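Local atomic coordinates of endoglycosidase (Bacteroides thetaiotaomicron, PDB entry 6Q64), a protein that probably hydrolyses glycosidic bonds of complex N-glycans as a family 18 endoglycosidase. Residues E304-T318 and K346-Y359. The protein carries 1 engineered substitution. Sequence-based numbering, arbitrary orientation.
Sequences ELNSMEGNQILDYAT and KWLRKALYFGNQVY
Glu304 turns its CG between the backbone N and the carbonyl carbon (chi1 74°) and bends again about CB-CG, which swings the carboxylate toward the tyrosine, while Tyr359 carries its ring anti to its own carbonyl carbon, and the two side chains approach from opposite directions. Tyr359 OH donates to Glu304 OE1 (2.5 Å), which accepts on its anti lone pair, the one turned away from the other oxygen. The carboxylate lies at the edge of the ring, the two planes only 25° apart. The Leu305 and Tyr359 side chains pass in opposite directions, with Leu305 CD1 against the hydroxyl, and Thr318 CG2 rests 3.6 Å from Tyr359 CD1.

Deeper in, the contact is apolar and close. Helices 311-317 and 346-358 run roughly parallel, crossing at -33° with axes 8.2 Å apart, a spacing that small residues permit: Ala317 CB sits 4.0 Å from Ala351 CB, and Ala317 O comes up against Gly355 CA. Leu314 drives CD2 onto the backbone of Ala351 and over one face of the Phe354 ring, whose edge meets Leu305 CD1; SE of Met308, a selenomethionine, makes an oblique Met-aromatic contact with the same ring. At the other end Gly310, the N-cap of helix 311-317, offers its CA to the six-membered ring of Trp347 in an off-centre CH-pi contact (4.2 Å to the centroid). The Glu309 side chain crosses Trp347 at about a right angle, its CG 3.6 Å from Trp347 CH2, and Glu309 OE1 stays 4.0 Å from Lys346 NZ, too far for a salt bridge.

These neighbouring outer helices of the TIM barrel rest through Ile313 and Ala351 on strand 329-333. The chemistry implies an interface built mainly on close apolar packing, small residues letting the helices approach while larger ones fill the flanks, with one hydrogen bond across it at the more exposed margin; Lys346 would probably add mild electrostatic attraction at the tryptophan end.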
loop_
_atom_site.group_PDB
_atom_site.type_symbol
_atom_site.label_atom_id
_atom_site.label_comp_id
_atom_site.label_asym_id
_atom_site.label_seq_id
_atom_site.Cartn_x
_atom_site.Cartn_y
_atom_site.Cartn_z
ATOM N N GLU A 304 10.719 4.937 -26.678
ATOM C CA GLU A 304 10.674 3.483 -26.986
ATOM C C GLU A 304 9.512 2.794 -26.247
ATOM O O GLU A 304 8.955 1.849 -26.793
ATOM C CB GLU A 304 12.035 2.834 -26.727
ATOM C CG GLU A 304 12.391 2.653 -25.283
ATOM C CD GLU A 304 13.060 3.856 -24.638
ATOM O OE1 GLU A 304 13.573 3.649 -23.535
ATOM O OE2 GLU A 304 13.050 5.005 -25.219
ATOM N N LEU A 305 9.104 3.279 -25.082
ATOM C CA LEU A 305 7.914 2.751 -24.361
ATOM C C LEU A 305 6.605 3.019 -25.127
ATOM O O LEU A 305 5.623 2.370 -24.783
ATOM C CB LEU A 305 7.832 3.390 -22.972
ATOM C CG LEU A 305 8.332 2.537 -21.814
ATOM C CD1 LEU A 305 9.701 1.933 -22.100
ATOM C CD2 LEU A 305 8.366 3.360 -20.533
ATOM N N ASN A 306 6.543 3.962 -26.075
ATOM C CA ASN A 306 5.242 4.388 -26.676
ATOM C C ASN A 306 4.867 3.511 -27.892
ATOM O O ASN A 306 3.732 3.615 -28.371
ATOM C CB ASN A 306 5.233 5.885 -27.024
ATOM C CG ASN A 306 5.479 6.778 -25.828
ATOM O OD1 ASN A 306 4.957 6.546 -24.730
ATOM N ND2 ASN A 306 6.270 7.813 -26.043
ATOM N N SER A 307 5.780 2.672 -28.371
ATOM C CA SER A 307 5.519 1.662 -29.430
ATOM C C SER A 307 4.916 0.379 -28.842
ATOM O O SER A 307 4.588 -0.527 -29.604
ATOM C CB SER A 307 6.797 1.373 -30.161
ATOM O OG SER A 307 7.765 0.851 -29.258
HETATM N N MSE A 308 4.745 0.345 -27.506
HETATM C CA MSE A 308 4.470 -0.846 -26.717
HETATM C C MSE A 308 3.198 -0.647 -25.892
HETATM O O MSE A 308 3.001 0.384 -25.275
HETATM C CB MSE A 308 5.583 -1.056 -25.685
HETATM C CG MSE A 308 6.708 -2.047 -26.001
HETATM SE SE MSE A 308 7.928 -1.765 -24.414
HETATM C CE MSE A 308 9.684 -2.180 -25.256
ATOM N N GLU A 309 2.361 -1.675 -25.786
ATOM C CA GLU A 309 1.164 -1.589 -24.965
ATOM C C GLU A 309 1.593 -1.574 -23.488
ATOM O O GLU A 309 2.641 -2.189 -23.172
ATOM C CB GLU A 309 0.262 -2.754 -25.387
ATOM C CG GLU A 309 -0.766 -3.205 -24.357
ATOM C CD GLU A 309 -1.738 -4.263 -24.873
ATOM O OE1 GLU A 309 -1.333 -5.439 -25.046
ATOM O OE2 GLU A 309 -2.883 -3.889 -25.138
ATOM N N GLY A 310 0.829 -0.921 -22.608
ATOM C CA GLY A 310 1.114 -0.894 -21.150
ATOM C C GLY A 310 2.123 0.190 -20.726
ATOM O O GLY A 310 2.783 0.048 -19.630
ATOM N N ASN A 311 2.249 1.260 -21.525
ATOM C CA ASN A 311 3.335 2.260 -21.368
ATOM C C ASN A 311 3.093 3.108 -20.100
ATOM O O ASN A 311 4.087 3.493 -19.517
ATOM C CB ASN A 311 3.603 3.018 -22.674
ATOM C CG ASN A 311 2.472 3.920 -23.073
ATOM O OD1 ASN A 311 1.357 3.736 -22.601
ATOM N ND2 ASN A 311 2.763 4.910 -23.907
ATOM N N GLN A 312 1.859 3.276 -19.615
ATOM C CA GLN A 312 1.548 3.892 -18.289
ATOM C C GLN A 312 2.330 3.133 -17.224
ATOM O O GLN A 312 3.260 3.708 -16.663
ATOM C CB GLN A 312 0.047 3.942 -17.962
ATOM C CG GLN A 312 -0.311 4.636 -16.650
ATOM C CD GLN A 312 -1.774 5.011 -16.475
ATOM O OE1 GLN A 312 -2.692 4.201 -16.277
ATOM N NE2 GLN A 312 -2.020 6.301 -16.486
ATOM N N ILE A 313 2.025 1.874 -16.953
ATOM C CA ILE A 313 2.667 1.154 -15.805
ATOM C C ILE A 313 4.188 1.035 -16.017
ATOM O O ILE A 313 4.942 0.889 -15.032
ATOM C CB ILE A 313 2.024 -0.217 -15.547
ATOM C CG1 ILE A 313 2.479 -0.779 -14.194
ATOM C CG2 ILE A 313 2.307 -1.163 -16.703
ATOM C CD1 ILE A 313 1.549 -1.805 -13.585
ATOM N N LEU A 314 4.677 1.076 -17.242
ATOM C CA LEU A 314 6.122 0.805 -17.428
ATOM C C LEU A 314 6.862 2.115 -17.226
ATOM O O LEU A 314 7.994 2.062 -16.706
ATOM C CB LEU A 314 6.389 0.209 -18.814
ATOM C CG LEU A 314 5.677 -1.109 -19.114
ATOM C CD1 LEU A 314 5.959 -1.548 -20.533
ATOM C CD2 LEU A 314 6.101 -2.179 -18.137
ATOM N N ASP A 315 6.239 3.224 -17.652
ATOM C CA ASP A 315 6.771 4.578 -17.411
ATOM C C ASP A 315 6.897 4.750 -15.906
ATOM O O ASP A 315 7.981 5.158 -15.434
ATOM C CB ASP A 315 5.879 5.664 -18.002
ATOM C CG ASP A 315 6.526 7.039 -17.966
ATOM O OD1 ASP A 315 7.728 7.146 -18.371
ATOM O OD2 ASP A 315 5.834 7.974 -17.494
ATOM N N TYR A 316 5.835 4.404 -15.182
ATOM C CA TYR A 316 5.799 4.573 -13.710
ATOM C C TYR A 316 6.996 3.830 -13.102
ATOM O O TYR A 316 7.805 4.363 -12.349
ATOM C CB TYR A 316 4.452 4.135 -13.146
ATOM C CG TYR A 316 3.293 5.041 -13.461
ATOM C CD1 TYR A 316 3.318 5.954 -14.510
ATOM C CD2 TYR A 316 2.140 4.996 -12.701
ATOM C CE1 TYR A 316 2.233 6.788 -14.799
ATOM C CE2 TYR A 316 1.032 5.790 -12.992
ATOM C CZ TYR A 316 1.071 6.674 -14.056
ATOM O OH TYR A 316 -0.011 7.452 -14.332
ATOM N N ALA A 317 7.150 2.573 -13.453
ATOM C CA ALA A 317 8.159 1.716 -12.798
ATOM C C ALA A 317 9.554 2.271 -13.062
ATOM O O ALA A 317 10.419 1.960 -12.249
ATOM C CB ALA A 317 8.035 0.292 -13.294
ATOM N N THR A 318 9.766 2.974 -14.175
ATOM C CA THR A 318 11.120 3.394 -14.610
ATOM C C THR A 318 11.300 4.915 -14.424
ATOM O O THR A 318 12.265 5.443 -15.033
ATOM C CB THR A 318 11.381 3.051 -16.077
ATOM O OG1 THR A 318 10.401 3.761 -16.816
ATOM C CG2 THR A 318 11.283 1.577 -16.384
ATOM N N LYS A 346 0.870 -10.241 -15.617
ATOM C CA LYS A 346 1.690 -9.855 -16.785
ATOM C C LYS A 346 2.329 -8.501 -16.483
ATOM O O LYS A 346 3.570 -8.384 -16.559
ATOM C CB LYS A 346 0.804 -9.777 -18.035
ATOM C CG LYS A 346 1.521 -9.416 -19.327
ATOM C CD LYS A 346 0.564 -9.180 -20.444
ATOM C CE LYS A 346 1.223 -8.818 -21.761
ATOM N NZ LYS A 346 0.203 -8.342 -22.743
ATOM N N TRP A 347 1.477 -7.527 -16.178
ATOM C CA TRP A 347 1.831 -6.090 -16.219
ATOM C C TRP A 347 2.662 -5.755 -14.989
ATOM O O TRP A 347 3.781 -5.248 -15.132
ATOM C CB TRP A 347 0.563 -5.257 -16.315
ATOM C CG TRP A 347 -0.096 -5.449 -17.641
ATOM C CD1 TRP A 347 -1.351 -5.915 -17.877
ATOM C CD2 TRP A 347 0.478 -5.194 -18.928
ATOM N NE1 TRP A 347 -1.619 -5.923 -19.219
ATOM C CE2 TRP A 347 -0.507 -5.505 -19.890
ATOM C CE3 TRP A 347 1.709 -4.687 -19.360
ATOM C CZ2 TRP A 347 -0.285 -5.362 -21.256
ATOM C CZ3 TRP A 347 1.937 -4.553 -20.711
ATOM C CH2 TRP A 347 0.957 -4.913 -21.644
ATOM N N LEU A 348 2.171 -6.107 -13.811
ATOM C CA LEU A 348 2.976 -5.903 -12.591
ATOM C C LEU A 348 4.375 -6.536 -12.754
ATOM O O LEU A 348 5.363 -5.854 -12.459
ATOM C CB LEU A 348 2.208 -6.446 -11.387
ATOM C CG LEU A 348 2.801 -6.062 -10.034
ATOM C CD1 LEU A 348 2.874 -4.544 -9.864
ATOM C CD2 LEU A 348 2.005 -6.694 -8.898
ATOM N N ARG A 349 4.490 -7.781 -13.217
ATOM C CA ARG A 349 5.797 -8.501 -13.283
ATOM C C ARG A 349 6.764 -7.791 -14.253
ATOM O O ARG A 349 8.004 -7.672 -13.974
ATOM C CB ARG A 349 5.568 -9.920 -13.789
ATOM C CG ARG A 349 5.432 -10.980 -12.712
ATOM C CD ARG A 349 5.501 -12.347 -13.370
ATOM N NE ARG A 349 4.537 -13.257 -12.790
ATOM C CZ ARG A 349 4.732 -13.941 -11.667
ATOM N NH1 ARG A 349 5.873 -13.834 -11.000
ATOM N NH2 ARG A 349 3.784 -14.751 -11.219
ATOM N N LYS A 350 6.214 -7.418 -15.400
ATOM C CA LYS A 350 6.950 -6.714 -16.454
ATOM C C LYS A 350 7.422 -5.379 -15.875
ATOM O O LYS A 350 8.629 -5.078 -15.966
ATOM C CB LYS A 350 6.048 -6.489 -17.666
ATOM C CG LYS A 350 6.796 -6.264 -18.973
ATOM C CD LYS A 350 5.850 -6.055 -20.099
ATOM C CE LYS A 350 6.186 -6.909 -21.299
ATOM N NZ LYS A 350 7.261 -6.257 -22.096
ATOM N N ALA A 351 6.495 -4.617 -15.298
ATOM C CA ALA A 351 6.763 -3.277 -14.738
ATOM C C ALA A 351 7.959 -3.392 -13.799
ATOM O O ALA A 351 8.960 -2.728 -14.070
ATOM C CB ALA A 351 5.546 -2.733 -14.055
ATOM N N LEU A 352 7.922 -4.291 -12.817
ATOM C CA LEU A 352 9.032 -4.435 -11.826
ATOM C C LEU A 352 10.305 -4.942 -12.493
ATOM O O LEU A 352 11.372 -4.665 -11.965
ATOM C CB LEU A 352 8.584 -5.345 -10.690
ATOM C CG LEU A 352 7.363 -4.784 -9.972
ATOM C CD1 LEU A 352 6.851 -5.713 -8.909
ATOM C CD2 LEU A 352 7.712 -3.429 -9.363
ATOM N N TYR A 353 10.197 -5.616 -13.627
ATOM C CA TYR A 353 11.373 -6.100 -14.373
ATOM C C TYR A 353 11.996 -4.884 -15.060
ATOM O O TYR A 353 13.238 -4.748 -15.112
ATOM C CB TYR A 353 10.972 -7.211 -15.351
ATOM C CG TYR A 353 12.035 -7.522 -16.386
ATOM C CD1 TYR A 353 13.218 -8.148 -16.018
ATOM C CD2 TYR A 353 11.848 -7.210 -17.726
ATOM C CE1 TYR A 353 14.219 -8.404 -16.950
ATOM C CE2 TYR A 353 12.831 -7.465 -18.662
ATOM C CZ TYR A 353 14.033 -8.037 -18.273
ATOM O OH TYR A 353 14.986 -8.317 -19.212
ATOM N N PHE A 354 11.139 -4.013 -15.592
ATOM C CA PHE A 354 11.553 -2.740 -16.253
ATOM C C PHE A 354 12.199 -1.822 -15.183
ATOM O O PHE A 354 13.350 -1.455 -15.324
ATOM C CB PHE A 354 10.370 -2.170 -17.052
ATOM C CG PHE A 354 10.320 -2.646 -18.482
ATOM C CD1 PHE A 354 10.377 -3.995 -18.793
ATOM C CD2 PHE A 354 10.233 -1.757 -19.535
ATOM C CE1 PHE A 354 10.353 -4.424 -20.113
ATOM C CE2 PHE A 354 10.226 -2.189 -20.851
ATOM C CZ PHE A 354 10.272 -3.524 -21.138
ATOM N N GLY A 355 11.540 -1.622 -14.049
ATOM C CA GLY A 355 12.009 -0.749 -12.963
ATOM C C GLY A 355 13.310 -1.189 -12.319
ATOM O O GLY A 355 14.090 -0.302 -11.923
ATOM N N ASN A 356 13.549 -2.492 -12.217
ATOM C CA ASN A 356 14.645 -3.074 -11.402
ATOM C C ASN A 356 15.737 -3.691 -12.284
ATOM O O ASN A 356 16.815 -3.883 -11.757
ATOM C CB ASN A 356 14.075 -4.063 -10.395
ATOM C CG ASN A 356 13.289 -3.345 -9.327
ATOM O OD1 ASN A 356 13.883 -2.655 -8.510
ATOM N ND2 ASN A 356 11.965 -3.442 -9.349
ATOM N N GLN A 357 15.515 -3.995 -13.565
ATOM C CA GLN A 357 16.611 -4.582 -14.377
ATOM C C GLN A 357 16.801 -3.832 -15.666
ATOM O O GLN A 357 17.975 -3.516 -15.938
ATOM C CB GLN A 357 16.386 -6.037 -14.739
ATOM C CG GLN A 357 16.604 -6.902 -13.519
ATOM C CD GLN A 357 16.287 -8.372 -13.685
ATOM O OE1 GLN A 357 16.702 -9.022 -14.674
ATOM N NE2 GLN A 357 15.614 -8.878 -12.647
ATOM N N VAL A 358 15.738 -3.636 -16.443
ATOM C CA VAL A 358 15.910 -3.117 -17.830
ATOM C C VAL A 358 16.523 -1.712 -17.718
ATOM O O VAL A 358 17.488 -1.443 -18.414
ATOM C CB VAL A 358 14.596 -3.124 -18.637
ATOM C CG1 VAL A 358 14.801 -2.589 -20.044
ATOM C CG2 VAL A 358 13.956 -4.508 -18.689
ATOM N N TYR A 359 15.987 -0.890 -16.815
ATOM C CA TYR A 359 16.345 0.523 -16.583
ATOM C C TYR A 359 16.767 0.701 -15.133
ATOM O O TYR A 359 16.029 1.235 -14.314
ATOM C CB TYR A 359 15.150 1.425 -16.870
ATOM C CG TYR A 359 14.672 1.426 -18.291
ATOM C CD1 TYR A 359 13.735 0.508 -18.737
ATOM C CD2 TYR A 359 15.096 2.394 -19.178
ATOM C CE1 TYR A 359 13.276 0.524 -20.052
ATOM C CE2 TYR A 359 14.664 2.410 -20.497
ATOM C CZ TYR A 359 13.755 1.471 -20.941
ATOM O OH TYR A 359 13.304 1.532 -22.218
#